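Rab GDP dissociation inhibitor alpha (Naegleria fowleri, PDB 6C87) probably binds prenylated, GDP-bound Rab GTPases, slowing their release of GDP and carrying them between membranes and cytosol. Local coordinates at residues 289-294 against 407-412. Sequence-based numbering, arbitrary orientation.
Sequences KMVVGD and DGVFIS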
ATOM      1  N   LYS A 289     -20.363 -17.125 -10.673  1.00 72.17           N
ATOM      2  CA  LYS A 289     -20.502 -16.289  -9.490  1.00 73.82           C
ATOM      3  C   LYS A 289     -20.711 -14.817  -9.832  1.00 65.98           C
ATOM      4  O   LYS A 289     -21.334 -14.091  -9.049  1.00 60.61           O
ATOM      5  CB  LYS A 289     -19.267 -16.443  -8.595  1.00 72.06           C
ATOM      6  N   MET A 290     -20.236 -14.375 -10.997  1.00 56.59           N
ATOM      7  CA  MET A 290     -20.324 -12.982 -11.414  1.00 51.44           C
ATOM      8  C   MET A 290     -20.502 -12.920 -12.920  1.00 50.67           C
ATOM      9  O   MET A 290     -20.165 -13.861 -13.643  1.00 54.06           O
ATOM     10  CB  MET A 290     -19.067 -12.187 -11.049  1.00 59.94           C
ATOM     11  CG  MET A 290     -18.761 -12.090  -9.580  1.00 76.06           C
ATOM     12  SD  MET A 290     -17.047 -11.613  -9.320  1.00 83.52           S
ATOM     13  CE  MET A 290     -17.037 -11.367  -7.542  1.00 81.58           C
ATOM     14  N   VAL A 291     -21.016 -11.788 -13.395  1.00 48.37           N
ATOM     15  CA  VAL A 291     -21.081 -11.504 -14.822  1.00 49.73           C
ATOM     16  C   VAL A 291     -20.566 -10.090 -15.069  1.00 47.69           C
ATOM     17  O   VAL A 291     -20.797  -9.184 -14.261  1.00 57.07           O
ATOM     18  CB  VAL A 291     -22.510 -11.709 -15.374  1.00 52.29           C
ATOM     19  CG1 VAL A 291     -23.491 -10.753 -14.718  1.00 50.97           C
ATOM     20  CG2 VAL A 291     -22.518 -11.558 -16.895  1.00 48.49           C
ATOM     21  N   VAL A 292     -19.845  -9.911 -16.177  1.00 46.66           N
ATOM     22  CA  VAL A 292     -19.239  -8.640 -16.565  1.00 42.27           C
ATOM     23  C   VAL A 292     -19.635  -8.347 -18.007  1.00 41.78           C
ATOM     24  O   VAL A 292     -19.624  -9.250 -18.850  1.00 42.99           O
ATOM     25  CB  VAL A 292     -17.696  -8.675 -16.419  1.00 43.58           C
ATOM     26  CG1 VAL A 292     -17.052  -7.420 -16.997  1.00 38.69           C
ATOM     27  CG2 VAL A 292     -17.293  -8.853 -14.961  1.00 46.66           C
ATOM     28  N   GLY A 293     -20.007  -7.097 -18.291  1.00 38.88           N
ATOM     29  CA  GLY A 293     -20.389  -6.762 -19.656  1.00 43.84           C
ATOM     30  C   GLY A 293     -20.581  -5.276 -19.882  1.00 39.40           C
ATOM     31  O   GLY A 293     -20.608  -4.472 -18.947  1.00 37.10           O
ATOM     32  N   ASP A 294     -20.734  -4.923 -21.166  1.00 36.51           N
ATOM     33  CA  ASP A 294     -20.981  -3.541 -21.547  1.00 42.21           C
ATOM     34  C   ASP A 294     -22.474  -3.246 -21.478  1.00 43.79           C
ATOM     35  O   ASP A 294     -23.289  -4.170 -21.465  1.00 44.79           O
ATOM     36  CB  ASP A 294     -20.428  -3.271 -22.953  1.00 33.29           C
ATOM     37  CG  ASP A 294     -21.226  -3.953 -24.051  1.00 44.95           C
ATOM     38  OD1 ASP A 294     -20.714  -4.936 -24.628  1.00 44.74           O
ATOM     39  OD2 ASP A 294     -22.361  -3.510 -24.346  1.00 47.42           O
ATOM     40  N   ASP A 407     -25.730  -7.374  -6.801  1.00 56.95           N
ATOM     41  CA  ASP A 407     -26.304  -8.365  -7.702  1.00 67.65           C
ATOM     42  C   ASP A 407     -25.279  -9.197  -8.466  1.00 62.43           C
ATOM     43  O   ASP A 407     -25.669 -10.178  -9.110  1.00 58.53           O
ATOM     44  CB  ASP A 407     -27.243  -7.687  -8.711  1.00 67.33           C
ATOM     45  CG  ASP A 407     -26.566  -6.581  -9.478  1.00 67.07           C
ATOM     46  OD1 ASP A 407     -25.462  -6.156  -9.068  1.00 70.08           O
ATOM     47  OD2 ASP A 407     -27.138  -6.137 -10.494  1.00 71.25           O
ATOM     48  N   GLY A 408     -23.996  -8.850  -8.405  1.00 55.84           N
ATOM     49  CA  GLY A 408     -22.985  -9.576  -9.147  1.00 56.95           C
ATOM     50  C   GLY A 408     -22.862  -9.209 -10.609  1.00 59.01           C
ATOM     51  O   GLY A 408     -22.162  -9.911 -11.348  1.00 61.08           O
ATOM     52  N   VAL A 409     -23.518  -8.141 -11.056  1.00 60.08           N
ATOM     53  CA  VAL A 409     -23.478  -7.708 -12.450  1.00 59.12           C
ATOM     54  C   VAL A 409     -22.621  -6.454 -12.524  1.00 59.79           C
ATOM     55  O   VAL A 409     -23.041  -5.376 -12.084  1.00 62.20           O
ATOM     56  CB  VAL A 409     -24.879  -7.441 -13.014  1.00 58.67           C
ATOM     57  CG1 VAL A 409     -24.790  -7.068 -14.486  1.00 46.02           C
ATOM     58  CG2 VAL A 409     -25.775  -8.644 -12.816  1.00 55.14           C
ATOM     59  N   PHE A 410     -21.426  -6.586 -13.092  1.00 60.61           N
ATOM     60  CA  PHE A 410     -20.470  -5.488 -13.185  1.00 58.03           C
ATOM     61  C   PHE A 410     -20.474  -4.967 -14.617  1.00 56.43           C
ATOM     62  O   PHE A 410     -20.049  -5.669 -15.543  1.00 60.86           O
ATOM     63  CB  PHE A 410     -19.087  -5.958 -12.744  1.00 53.71           C
ATOM     64  CG  PHE A 410     -19.073  -6.508 -11.351  1.00 55.26           C
ATOM     65  CD1 PHE A 410     -19.335  -7.846 -11.118  1.00 58.74           C
ATOM     66  CD2 PHE A 410     -18.848  -5.676 -10.267  1.00 60.52           C
ATOM     67  CE1 PHE A 410     -19.346  -8.354  -9.827  1.00 64.02           C
ATOM     68  CE2 PHE A 410     -18.857  -6.175  -8.973  1.00 64.97           C
ATOM     69  CZ  PHE A 410     -19.108  -7.519  -8.755  1.00 65.09           C
ATOM     70  N   ILE A 411     -20.954  -3.736 -14.794  1.00 48.38           N
ATOM     71  CA  ILE A 411     -21.193  -3.152 -16.110  1.00 46.89           C
ATOM     72  C   ILE A 411     -20.203  -2.022 -16.356  1.00 47.92           C
ATOM     73  O   ILE A 411     -19.916  -1.221 -15.456  1.00 48.25           O
ATOM     74  CB  ILE A 411     -22.644  -2.648 -16.247  1.00 42.62           C
ATOM     75  CG1 ILE A 411     -23.623  -3.734 -15.795  1.00 48.06           C
ATOM     76  CG2 ILE A 411     -22.930  -2.222 -17.680  1.00 38.38           C
ATOM     77  CD1 ILE A 411     -25.075  -3.301 -15.803  1.00 51.02           C
ATOM     78  N   SER A 412     -19.675  -1.967 -17.576  1.00 38.94           N
ATOM     79  CA  SER A 412     -18.765  -0.904 -17.966  1.00 42.25           C
ATOM     80  C   SER A 412     -19.539   0.329 -18.421  1.00 45.97           C
ATOM     81  O   SER A 412     -20.726   0.268 -18.751  1.00 41.82           O
ATOM     82  CB  SER A 412     -17.843  -1.362 -19.097  1.00 38.95           C
ATOM     83  OG  SER A 412     -18.586  -1.695 -20.268  1.00 35.66           O
TER
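Val291 and Gly293 of strand 290-293 exchange backbone hydrogen bonds with Phe410 of strand 409-411, which runs parallel to it, and with Gly408 and Ser412, which flank that strand. Val291 N donates to Gly408 O at 3.0 Å and Val291 O accepts Phe410 N at 2.9 Å. Two residues on, Gly293 N reaches Phe410 O and Gly293 O takes Ser412 N, completing a parallel ladder. Between the rungs, the CA of Val292 makes a CA-H...O contact with Phe410 O.

The apolar contacts split over two faces. On one, the Phe410 ring reaches back beside Met290, whose CG, anti to its own carbonyl carbon (chi1 -62°), meets the ring edge at CE1 (3.8 Å). The extended chi2 (162°) then carries SD to 5.1 Å from the centroid of the Phe410 ring, an oblique Met-aromatic contact. Val292 CG2 rests against Phe410 CB, and Ile435 of helix 422-436 touches both Met290 and Phe410. On the other face Val291 and Val409 lie side by side, CG1 of the former 3.6 Å from CG2 of the latter; Phe298 touches Val409 and Ile411.

At the C-terminal ends, the Ser412 hydroxyl lies beside CA and CB of Asp294 and is hydrogen-bonded to Glu24 OE2 of helix 22-33; Asp294 OD2 bonds to Ser296 OG.

Strand 409-411 is the outermost strand on this side of the five-stranded parallel Rossmann-like sheet, next to 290-293, which also pairs with 15-18. The chemistry implies that backbone bonds fix the register, while Met290 and Phe410 pack with Val292 on the helix 422-436 face and Val291, Val409 and Ile411 line the Phe298 face.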